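Long-range contacts in cysteine desulfurase (PDB 5VPR), which probably removes sulfur from L-cysteine, leaving L-alanine, and passes the sulfur to a carrier, using a covalently bound pyridoxal 5'-phosphate: residues M222-F227 / I242-A247; E94-K99 / F278-G283. All coordinates share one frame; numbering follows the deposited sequence.

How the contacts relate
Both contacts are largely buried, and both build on one seven-stranded mixed sheet, in which strands 241-245 and 95-98 are neighbours. Contact 1 lies within the sheet, between the two strands of a hairpin, and combines backbone hydrogen bonds with a salt-bridge network at one end. Contact 2 lies at the sheet's edge, where strand 95-98 meets a loop that bonds one backbone N-H of the strand with a side-chain carboxylate; its loop residues are exposed or partly so, while the strand residues they touch are buried. Their centres are about 13 Å apart, and they are stitched directly together: Leu243 N lies 2.8 Å from Leu96 O, and Ala247 N lies 2.7 Å from Glu94 OE2, both probable hydrogen bonds.

Contact 1 (M222-F227 / I242-A247)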
loop_
_atom_site.group_PDB
_atom_site.type_symbol
_atom_site.label_atom_id
_atom_site.label_comp_id
_atom_site.label_asym_id
_atom_site.label_seq_id
_atom_site.Cartn_x
_atom_site.Cartn_y
_atom_site.Cartn_z
ATOM N N MET A 222 2.661 -16.874 -1.289
ATOM C CA MET A 222 1.450 -16.361 -0.654
ATOM C C MET A 222 0.200 -17.081 -1.154
ATOM O O MET A 222 -0.790 -17.189 -0.423
ATOM C CB MET A 222 1.318 -14.850 -0.907
ATOM C CG MET A 222 0.063 -14.217 -0.290
ATOM S SD MET A 222 -0.149 -12.459 -0.697
ATOM C CE MET A 222 1.383 -11.804 -0.049
ATOM N N ASP A 223 0.215 -17.547 -2.394
ATOM C CA ASP A 223 -0.926 -18.237 -2.989
ATOM C C ASP A 223 -2.191 -17.370 -2.991
ATOM O O ASP A 223 -3.313 -17.877 -2.895
ATOM C CB ASP A 223 -1.178 -19.582 -2.284
ATOM C CG ASP A 223 -2.169 -20.432 -3.029
ATOM O OD1 ASP A 223 -2.092 -20.437 -4.281
ATOM O OD2 ASP A 223 -3.031 -21.056 -2.374
ATOM N N CYS A 224 -2.045 -16.049 -3.121
ATOM C CA CYS A 224 -3.211 -15.226 -3.405
ATOM C C CYS A 224 -3.660 -15.448 -4.849
ATOM O O CYS A 224 -2.872 -15.850 -5.713
ATOM C CB CYS A 224 -2.885 -13.746 -3.186
ATOM S SG CYS A 224 -1.429 -13.259 -4.150
ATOM N N ASP A 225 -4.944 -15.210 -5.112
ATOM C CA ASP A 225 -5.404 -15.201 -6.499
ATOM C C ASP A 225 -5.212 -13.839 -7.158
ATOM O O ASP A 225 -4.976 -13.772 -8.372
ATOM C CB ASP A 225 -6.877 -15.586 -6.574
ATOM C CG ASP A 225 -7.110 -17.035 -6.187
ATOM O OD1 ASP A 225 -6.427 -17.905 -6.755
ATOM O OD2 ASP A 225 -7.956 -17.286 -5.312
ATOM N N PHE A 226 -5.321 -12.767 -6.375
ATOM C CA PHE A 226 -5.077 -11.400 -6.818
ATOM C C PHE A 226 -4.246 -10.684 -5.767
ATOM O O PHE A 226 -4.386 -10.943 -4.570
ATOM C CB PHE A 226 -6.362 -10.588 -7.001
ATOM C CG PHE A 226 -7.368 -11.222 -7.876
ATOM C CD1 PHE A 226 -8.402 -11.968 -7.331
ATOM C CD2 PHE A 226 -7.305 -11.067 -9.250
ATOM C CE1 PHE A 226 -9.350 -12.554 -8.140
ATOM C CE2 PHE A 226 -8.252 -11.657 -10.065
ATOM C CZ PHE A 226 -9.272 -12.399 -9.512
ATOM N N PHE A 227 -3.410 -9.748 -6.216
ATOM C CA PHE A 227 -2.618 -8.917 -5.316
ATOM C C PHE A 227 -2.536 -7.530 -5.929
ATOM O O PHE A 227 -2.073 -7.397 -7.059
ATOM C CB PHE A 227 -1.212 -9.491 -5.098
ATOM C CG PHE A 227 -0.409 -8.746 -4.051
ATOM C CD1 PHE A 227 -0.532 -9.067 -2.705
ATOM C CD2 PHE A 227 0.458 -7.720 -4.415
ATOM C CE1 PHE A 227 0.197 -8.382 -1.733
ATOM C CE2 PHE A 227 1.184 -7.019 -3.447
ATOM C CZ PHE A 227 1.058 -7.358 -2.101
ATOM N N ILE A 242 -0.642 -1.644 -9.685
ATOM C CA ILE A 242 -0.449 -2.970 -10.236
ATOM C C ILE A 242 -1.590 -3.837 -9.750
ATOM O O ILE A 242 -2.000 -3.735 -8.589
ATOM C CB ILE A 242 0.905 -3.557 -9.786
ATOM C CG1 ILE A 242 2.047 -2.764 -10.415
ATOM C CG2 ILE A 242 0.990 -5.026 -10.165
ATOM C CD1 ILE A 242 2.177 -3.004 -11.926
ATOM N N LEU A 243 -2.122 -4.672 -10.635
ATOM C CA LEU A 243 -2.980 -5.779 -10.236
ATOM C C LEU A 243 -2.327 -7.050 -10.760
ATOM O O LEU A 243 -2.209 -7.231 -11.977
ATOM C CB LEU A 243 -4.399 -5.619 -10.780
ATOM C CG LEU A 243 -5.270 -6.860 -10.548
ATOM C CD1 LEU A 243 -5.443 -7.075 -9.040
ATOM C CD2 LEU A 243 -6.623 -6.703 -11.253
ATOM N N TYR A 244 -1.837 -7.890 -9.847
ATOM C CA TYR A 244 -1.405 -9.236 -10.195
ATOM C C TYR A 244 -2.584 -10.186 -10.070
ATOM O O TYR A 244 -3.397 -10.061 -9.147
ATOM C CB TYR A 244 -0.275 -9.721 -9.274
ATOM C CG TYR A 244 -0.195 -11.241 -9.181
ATOM C CD1 TYR A 244 0.482 -11.976 -10.147
ATOM C CD2 TYR A 244 -0.792 -11.940 -8.116
ATOM C CE1 TYR A 244 0.556 -13.371 -10.075
ATOM C CE2 TYR A 244 -0.716 -13.326 -8.030
ATOM C CZ TYR A 244 -0.047 -14.032 -9.020
ATOM O OH TYR A 244 0.034 -15.391 -8.953
ATOM N N GLY A 245 -2.675 -11.135 -10.996
ATOM C CA GLY A 245 -3.585 -12.252 -10.834
ATOM C C GLY A 245 -3.010 -13.545 -11.379
ATOM O O GLY A 245 -2.345 -13.522 -12.418
ATOM N N LYS A 246 -3.231 -14.667 -10.686
ATOM C CA LYS A 246 -2.913 -15.974 -11.254
ATOM C C LYS A 246 -3.482 -16.077 -12.655
ATOM O O LYS A 246 -4.653 -15.760 -12.876
ATOM C CB LYS A 246 -3.494 -17.106 -10.399
ATOM C CG LYS A 246 -2.808 -17.370 -9.077
ATOM C CD LYS A 246 -3.265 -18.733 -8.551
ATOM C CE LYS A 246 -2.930 -18.916 -7.075
ATOM N NZ LYS A 246 -3.443 -20.216 -6.546
ATOM N N ALA A 247 -2.648 -16.518 -13.603
ATOM C CA ALA A 247 -3.120 -16.688 -14.979
ATOM C C ALA A 247 -4.368 -17.558 -15.025
ATOM O O ALA A 247 -5.325 -17.248 -15.744
ATOM C CB ALA A 247 -2.023 -17.296 -15.856
HETATM O O HOH W 1 -0.428 -16.467 -6.464
HETATM O O HOH W 2 -6.645 -20.423 -7.229
#
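Asp223 places CG anti to its backbone N (chi1 -169°), while Lys246 is extended beyond CG, and the two side chains cross obliquely, with OD1 of Asp223 against the ammonium end of Lys246. NZ of Lys246 lies 2.6 Å from OD1 of Asp223 in a salt bridge, on the syn side of the carboxylate and 24° out of its plane. On the way the lysine passes Cys224, whose O is 3.4 Å from CE of Lys246. Asp225 adds a longer bridge from OD1 to NZ of Lys246, 3.8 Å, and a water links the same two atoms. OD2 of Asp225 is held by Ile204 N and Arg197. Arg197 also bridges to OD2 of Asp223 and comes close to Lys246 NZ, so the two aspartates probably offset the two neighbouring positive charges. The network lies at the open end of the antiparallel hairpin of strands 226-230 and 241-245, part of the large mixed sheet of this class-V aminotransferase family member. Phe227 and Tyr244 form a hydrogen-bonded pair, with Phe227 N to Tyr244 O at 2.9 Å and Tyr244 N to Phe227 O at 2.8 Å. Beyond the strands, a single bond from Lys246 N to Asp225 O extends the backbone contact. Beside Phe227, CE2 of the Tyr244 ring touches SG of Cys224 at 3.9 Å, and a water joins the tyrosine OH to Cys224 O.

Contact 2 (E94-K99 / F278-G283); sequences EVLFTK and FRFEAG
Glu281 reaches across to Phe97 with its chain extended beyond CG (chi2 -177°), and the tip of its carboxylate takes the backbone N-H of the strand. OE2 of Glu281 lies 2.8 Å from N of Phe97, and the bond is nearly straight at 161°. The donor approaches the anti side of the oxygen and sits slightly out of the carboxylate plane. The same oxygen comes within 3.6 Å of CD1 of the Phe97 ring, whose plane is turned 31° from that of the carboxylate, while on the strand backbone CA of Leu96 is 3.5 Å from OE2. Next to this polar bond, Leu96 and Phe280 pack obliquely. CD1 of the leucine meets CB of Phe280 at 3.6 Å and lies 3.9 Å from its CG, so the branch touches the root of the aromatic side chain. Strand 95-98 is outermost in the large mixed sheet of this chain and pairs on one edge with strand 241-245; on the far edge, the loop before helix 287-303 supplies a side-chain acceptor for Phe97 N, where a neighbouring strand would offer a carbonyl. Helix 67-87 supplies Arg80, which forms a salt bridge with OE2 of Glu281 and also bonds Val95 O. With an arginine and a backbone N-H both on OE2, the carboxylate is probably kept ionised despite its apolar neighbours, and it ties strand, loop and helix together.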
loop_
_atom_site.group_PDB
_atom_site.type_symbol
_atom_site.label_atom_id
_atom_site.label_comp_id
_atom_site.label_asym_id
_atom_site.label_seq_id
_atom_site.Cartn_x
_atom_site.Cartn_y
_atom_site.Cartn_z
ATOM N N GLU A 94 0.939 -12.029 -15.948
ATOM C CA GLU A 94 0.090 -11.929 -14.766
ATOM C C GLU A 94 0.164 -10.557 -14.105
ATOM O O GLU A 94 -0.597 -10.296 -13.165
ATOM C CB GLU A 94 0.468 -13.030 -13.751
ATOM C CG GLU A 94 0.182 -14.469 -14.274
ATOM C CD GLU A 94 0.705 -15.589 -13.357
ATOM O OE1 GLU A 94 1.817 -15.451 -12.803
ATOM O OE2 GLU A 94 -0.004 -16.612 -13.202
ATOM N N VAL A 95 1.050 -9.677 -14.569
ATOM C CA VAL A 95 1.235 -8.355 -13.973
ATOM C C VAL A 95 0.481 -7.351 -14.836
ATOM O O VAL A 95 0.849 -7.117 -15.992
ATOM C CB VAL A 95 2.722 -7.997 -13.859
ATOM C CG1 VAL A 95 2.908 -6.632 -13.163
ATOM C CG2 VAL A 95 3.489 -9.099 -13.115
ATOM N N LEU A 96 -0.587 -6.769 -14.299
ATOM C CA LEU A 96 -1.387 -5.785 -15.024
ATOM C C LEU A 96 -1.123 -4.385 -14.482
ATOM O O LEU A 96 -1.168 -4.167 -13.267
ATOM C CB LEU A 96 -2.880 -6.095 -14.927
ATOM C CG LEU A 96 -3.328 -7.554 -15.060
ATOM C CD1 LEU A 96 -4.839 -7.626 -14.865
ATOM C CD2 LEU A 96 -2.929 -8.165 -16.396
ATOM N N PHE A 97 -0.872 -3.435 -15.385
ATOM C CA PHE A 97 -0.753 -2.029 -15.011
ATOM C C PHE A 97 -2.139 -1.428 -14.794
ATOM O O PHE A 97 -3.038 -1.593 -15.626
ATOM C CB PHE A 97 -0.008 -1.237 -16.093
ATOM C CG PHE A 97 1.449 -1.624 -16.258
ATOM C CD1 PHE A 97 1.896 -2.218 -17.441
ATOM C CD2 PHE A 97 2.368 -1.380 -15.243
ATOM C CE1 PHE A 97 3.245 -2.573 -17.605
ATOM C CE2 PHE A 97 3.718 -1.722 -15.393
ATOM C CZ PHE A 97 4.158 -2.324 -16.577
ATOM N N THR A 98 -2.310 -0.719 -13.680
ATOM C CA THR A 98 -3.571 -0.022 -13.433
ATOM C C THR A 98 -3.226 1.407 -13.058
ATOM O O THR A 98 -2.045 1.778 -13.059
ATOM C CB THR A 98 -4.354 -0.677 -12.296
ATOM O OG1 THR A 98 -3.594 -0.518 -11.099
ATOM C CG2 THR A 98 -4.556 -2.204 -12.557
ATOM N N LYS A 99 -4.219 2.187 -12.648
ATOM C CA LYS A 99 -3.959 3.552 -12.213
ATOM C C LYS A 99 -3.942 3.697 -10.694
ATOM O O LYS A 99 -3.830 4.818 -10.194
ATOM C CB LYS A 99 -4.982 4.501 -12.827
ATOM C CG LYS A 99 -5.194 4.294 -14.344
ATOM C CD LYS A 99 -3.888 4.200 -15.153
ATOM C CE LYS A 99 -3.990 4.952 -16.485
ATOM N NZ LYS A 99 -4.801 4.283 -17.544
ATOM N N PHE A 278 -3.104 -7.927 -22.200
ATOM C CA PHE A 278 -3.741 -6.832 -22.926
ATOM C C PHE A 278 -5.253 -6.810 -22.728
ATOM O O PHE A 278 -5.867 -5.736 -22.787
ATOM C CB PHE A 278 -3.391 -6.933 -24.414
ATOM C CG PHE A 278 -1.965 -7.330 -24.664
ATOM C CD1 PHE A 278 -0.922 -6.487 -24.296
ATOM C CD2 PHE A 278 -1.662 -8.555 -25.247
ATOM C CE1 PHE A 278 0.399 -6.854 -24.512
ATOM C CE2 PHE A 278 -0.346 -8.931 -25.470
ATOM C CZ PHE A 278 0.686 -8.080 -25.102
ATOM N N ARG A 279 -5.864 -7.974 -22.477
ATOM C CA ARG A 279 -7.311 -8.049 -22.276
ATOM C C ARG A 279 -7.785 -7.147 -21.140
ATOM O O ARG A 279 -8.928 -6.672 -21.162
ATOM C CB ARG A 279 -7.730 -9.498 -22.001
ATOM C CG ARG A 279 -9.241 -9.729 -22.048
ATOM C CD ARG A 279 -9.676 -10.918 -21.199
ATOM N NE ARG A 279 -8.914 -12.127 -21.505
ATOM C CZ ARG A 279 -8.921 -13.220 -20.748
ATOM N NH1 ARG A 279 -9.652 -13.253 -19.640
ATOM N NH2 ARG A 279 -8.192 -14.276 -21.093
ATOM N N PHE A 280 -6.936 -6.894 -20.142
ATOM C CA PHE A 280 -7.332 -6.109 -18.980
ATOM C C PHE A 280 -6.727 -4.714 -18.967
ATOM O O PHE A 280 -6.801 -4.033 -17.938
ATOM C CB PHE A 280 -6.972 -6.852 -17.691
ATOM C CG PHE A 280 -7.673 -8.176 -17.549
ATOM C CD1 PHE A 280 -8.923 -8.253 -16.952
ATOM C CD2 PHE A 280 -7.094 -9.337 -18.032
ATOM C CE1 PHE A 280 -9.584 -9.470 -16.829
ATOM C CE2 PHE A 280 -7.750 -10.562 -17.918
ATOM C CZ PHE A 280 -8.996 -10.626 -17.313
ATOM N N GLU A 281 -6.150 -4.261 -20.082
ATOM C CA GLU A 281 -5.497 -2.948 -20.162
ATOM C C GLU A 281 -6.065 -2.188 -21.364
ATOM O O GLU A 281 -5.542 -2.287 -22.476
ATOM C CB GLU A 281 -3.970 -3.111 -20.251
ATOM C CG GLU A 281 -3.327 -3.799 -19.026
ATOM C CD GLU A 281 -1.795 -3.882 -19.113
ATOM O OE1 GLU A 281 -1.236 -3.774 -20.232
ATOM O OE2 GLU A 281 -1.147 -4.052 -18.056
ATOM N N ALA A 282 -7.130 -1.421 -21.138
ATOM C CA ALA A 282 -7.844 -0.745 -22.213
ATOM C C ALA A 282 -7.484 0.737 -22.273
ATOM O O ALA A 282 -7.175 1.367 -21.259
ATOM C CB ALA A 282 -9.357 -0.903 -22.042
ATOM N N GLY A 283 -7.543 1.293 -23.484
ATOM C CA GLY A 283 -7.153 2.671 -23.706
ATOM C C GLY A 283 -5.648 2.835 -23.653
ATOM O O GLY A 283 -4.895 1.897 -23.393
#